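Local coordinates for trehalose operon transcriptional repressor (Bacillus subtilis, PDB 2OGG), which represses the trePA operon of trehalose use and binds trehalose-6-phosphate through the effector-binding UTRA domain described here, at the interface of chains A and B. Sequence-based numbering; all coordinates share one arbitrary frame. Chains: chain A/B, Trehalose operon transcriptional repressor.

The interface of chains A and B. Residues chain A 96, 112, 114, 139; chain B 96, 112, 114, 139.
Two leucines, one from each subunit, meet tip to tip on the axis of a two-fold interface between effector-binding domains of a protein that forms a dimer of dimers. The CD2 methyls of A:Leu139 and B:Leu139 lie 3.8 Å apart. Each leucine opens the short 3-10 helix 139-141, its CG anti to the carbonyl carbon; chi1 -78° and chi2 67° together turn the CD2 branch towards the partner. A branched aliphatic chain suits this place because that methyl can touch its own twin and a second neighbour together. The neighbour is the histidine at the start of strand 114-124: A:Leu139 CD2 lies 3.8 Å from B:His114 CB and also touches CG at the root of the imidazole, the two side chains crossing obliquely. Histidine thus offers a carbon stem to the core and carries its ring outward.

There the side chains of A:Tyr112 and B:His114 run at about a right angle, though their ring planes are only partly tilted. A:Tyr112 CE1 sits above the imidazole plane just past its outer end, 4.0 Å from B:His114 NE2, an offset van der Waals contact. Tyrosine suits the loop because its long, flat ring reaches the partner's imidazole with carbon. A:His114 ND1 and B:His114 ND1 lie 6.6 Å apart; were both rings protonated, they might repel each other.

On the other flank of the leucines, the small A:Ala96 of strand 87-98 lets the partner's backbone come near, its CB 3.5 Å from B:Leu139 O. No direct polar bond joins the subunits in this patch; water bridges the backbones instead. Water 1 accepts a nearly straight hydrogen bond from A:Ala96 N (3.1 Å, 176° at H) and sits 2.8 Å from the carbonyl oxygen B:Leu139 O.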
ATOM      1  N   ALA A  96      -5.743  -6.503  20.385  1.00 43.94           N
ATOM      2  CA  ALA A  96      -6.813  -6.357  21.377  1.00 43.98           C
ATOM      3  C   ALA A  96      -6.224  -6.394  22.776  1.00 42.32           C
ATOM      4  O   ALA A  96      -5.380  -7.229  23.084  1.00 42.92           O
ATOM      5  CB  ALA A  96      -7.858  -7.427  21.214  1.00 41.11           C
ATOM      6  N   TYR A 112     -18.473  -4.223  28.629  1.00 39.60           N
ATOM      7  CA  TYR A 112     -17.329  -4.559  27.792  1.00 41.50           C
ATOM      8  C   TYR A 112     -16.033  -4.733  28.593  1.00 39.85           C
ATOM      9  O   TYR A 112     -15.841  -4.071  29.604  1.00 40.88           O
ATOM     10  CB  TYR A 112     -17.172  -3.531  26.676  1.00 42.66           C
ATOM     11  CG  TYR A 112     -18.021  -3.846  25.461  1.00 48.77           C
ATOM     12  CD1 TYR A 112     -17.718  -4.942  24.650  1.00 57.79           C
ATOM     13  CD2 TYR A 112     -19.147  -3.080  25.146  1.00 46.50           C
ATOM     14  CE1 TYR A 112     -18.474  -5.236  23.522  1.00 60.06           C
ATOM     15  CE2 TYR A 112     -19.907  -3.359  24.015  1.00 52.70           C
ATOM     16  CZ  TYR A 112     -19.567  -4.443  23.206  1.00 59.52           C
ATOM     17  OH  TYR A 112     -20.309  -4.748  22.085  1.00 50.79           O
ATOM     18  N   HIS A 114     -12.869  -5.760  26.849  1.00 36.77           N
ATOM     19  CA  HIS A 114     -11.713  -5.524  25.959  1.00 39.06           C
ATOM     20  C   HIS A 114     -11.902  -4.374  24.986  1.00 37.98           C
ATOM     21  O   HIS A 114     -13.025  -3.883  24.800  1.00 37.00           O
ATOM     22  CB  HIS A 114     -11.311  -6.782  25.181  1.00 34.59           C
ATOM     23  CG  HIS A 114     -10.886  -7.920  26.056  1.00 42.56           C
ATOM     24  ND1 HIS A 114     -11.790  -8.742  26.700  1.00 44.68           N
ATOM     25  CD2 HIS A 114      -9.656  -8.379  26.383  1.00 40.91           C
ATOM     26  CE1 HIS A 114     -11.130  -9.631  27.423  1.00 44.65           C
ATOM     27  NE2 HIS A 114      -9.835  -9.442  27.235  1.00 45.69           N
ATOM     28  N   LEU A 139     -15.272  -2.697  21.294  1.00 41.57           N
ATOM     29  CA  LEU A 139     -15.259  -3.736  20.269  1.00 42.73           C
ATOM     30  C   LEU A 139     -16.264  -3.529  19.148  1.00 43.72           C
ATOM     31  O   LEU A 139     -15.960  -3.777  17.989  1.00 42.89           O
ATOM     32  CB  LEU A 139     -15.443  -5.118  20.889  1.00 43.80           C
ATOM     33  CG  LEU A 139     -14.169  -5.642  21.534  1.00 43.32           C
ATOM     34  CD1 LEU A 139     -13.852  -4.783  22.718  1.00 57.10           C
ATOM     35  CD2 LEU A 139     -14.342  -7.090  21.958  1.00 36.14           C
TER
ATOM     36  N   ALA B  96     -14.839  -6.717  15.017  1.00 43.94           N
ATOM     37  CA  ALA B  96     -14.996  -7.652  16.136  1.00 43.98           C
ATOM     38  C   ALA B  96     -16.428  -8.156  16.186  1.00 42.32           C
ATOM     39  O   ALA B  96     -17.374  -7.386  16.052  1.00 42.92           O
ATOM     40  CB  ALA B  96     -14.616  -7.008  17.441  1.00 41.11           C
ATOM     41  N   TYR B 112     -13.752 -16.476  26.798  1.00 39.60           N
ATOM     42  CA  TYR B 112     -13.813 -15.443  25.771  1.00 41.50           C
ATOM     43  C   TYR B 112     -15.197 -15.327  25.123  1.00 39.85           C
ATOM     44  O   TYR B 112     -15.903 -16.318  24.995  1.00 40.88           O
ATOM     45  CB  TYR B 112     -12.718 -15.667  24.734  1.00 42.66           C
ATOM     46  CG  TYR B 112     -11.394 -15.047  25.132  1.00 48.77           C
ATOM     47  CD1 TYR B 112     -11.241 -13.659  25.159  1.00 57.79           C
ATOM     48  CD2 TYR B 112     -10.309 -15.840  25.519  1.00 46.50           C
ATOM     49  CE1 TYR B 112     -10.030 -13.073  25.505  1.00 60.06           C
ATOM     50  CE2 TYR B 112      -9.089 -15.265  25.858  1.00 52.70           C
ATOM     51  CZ  TYR B 112      -8.956 -13.877  25.852  1.00 59.52           C
ATOM     52  OH  TYR B 112      -7.760 -13.281  26.194  1.00 50.79           O
ATOM     53  N   HIS B 114     -15.843 -12.682  22.535  1.00 36.77           N
ATOM     54  CA  HIS B 114     -15.700 -12.084  21.191  1.00 39.06           C
ATOM     55  C   HIS B 114     -14.494 -12.580  20.414  1.00 37.98           C
ATOM     56  O   HIS B 114     -13.595 -13.215  20.984  1.00 37.00           O
ATOM     57  CB  HIS B 114     -15.675 -10.552  21.236  1.00 34.59           C
ATOM     58  CG  HIS B 114     -16.929  -9.947  21.786  1.00 42.56           C
ATOM     59  ND1 HIS B 114     -17.188  -9.871  23.140  1.00 44.68           N
ATOM     60  CD2 HIS B 114     -17.989  -9.378  21.165  1.00 40.91           C
ATOM     61  CE1 HIS B 114     -18.375  -9.321  23.326  1.00 44.65           C
ATOM     62  NE2 HIS B 114     -18.875  -8.998  22.145  1.00 45.69           N
ATOM     63  N   LEU B 139      -9.267 -13.065  20.913  1.00 41.57           N
ATOM     64  CA  LEU B 139      -8.773 -11.701  21.066  1.00 42.73           C
ATOM     65  C   LEU B 139      -7.285 -11.597  21.355  1.00 43.72           C
ATOM     66  O   LEU B 139      -6.611 -10.721  20.832  1.00 42.89           O
ATOM     67  CB  LEU B 139      -9.567 -10.947  22.128  1.00 43.80           C
ATOM     68  CG  LEU B 139     -10.920 -10.473  21.618  1.00 43.32           C
ATOM     69  CD1 LEU B 139     -11.771 -11.675  21.354  1.00 57.10           C
ATOM     70  CD2 LEU B 139     -11.585  -9.563  22.637  1.00 36.14           C
TER
HETATM   71  O   HOH W   1      -4.240  -9.265  20.337  1.00 59.49           O
HETATM   72  O   HOH W   2     -16.428  -4.011  15.213  1.00 59.49           O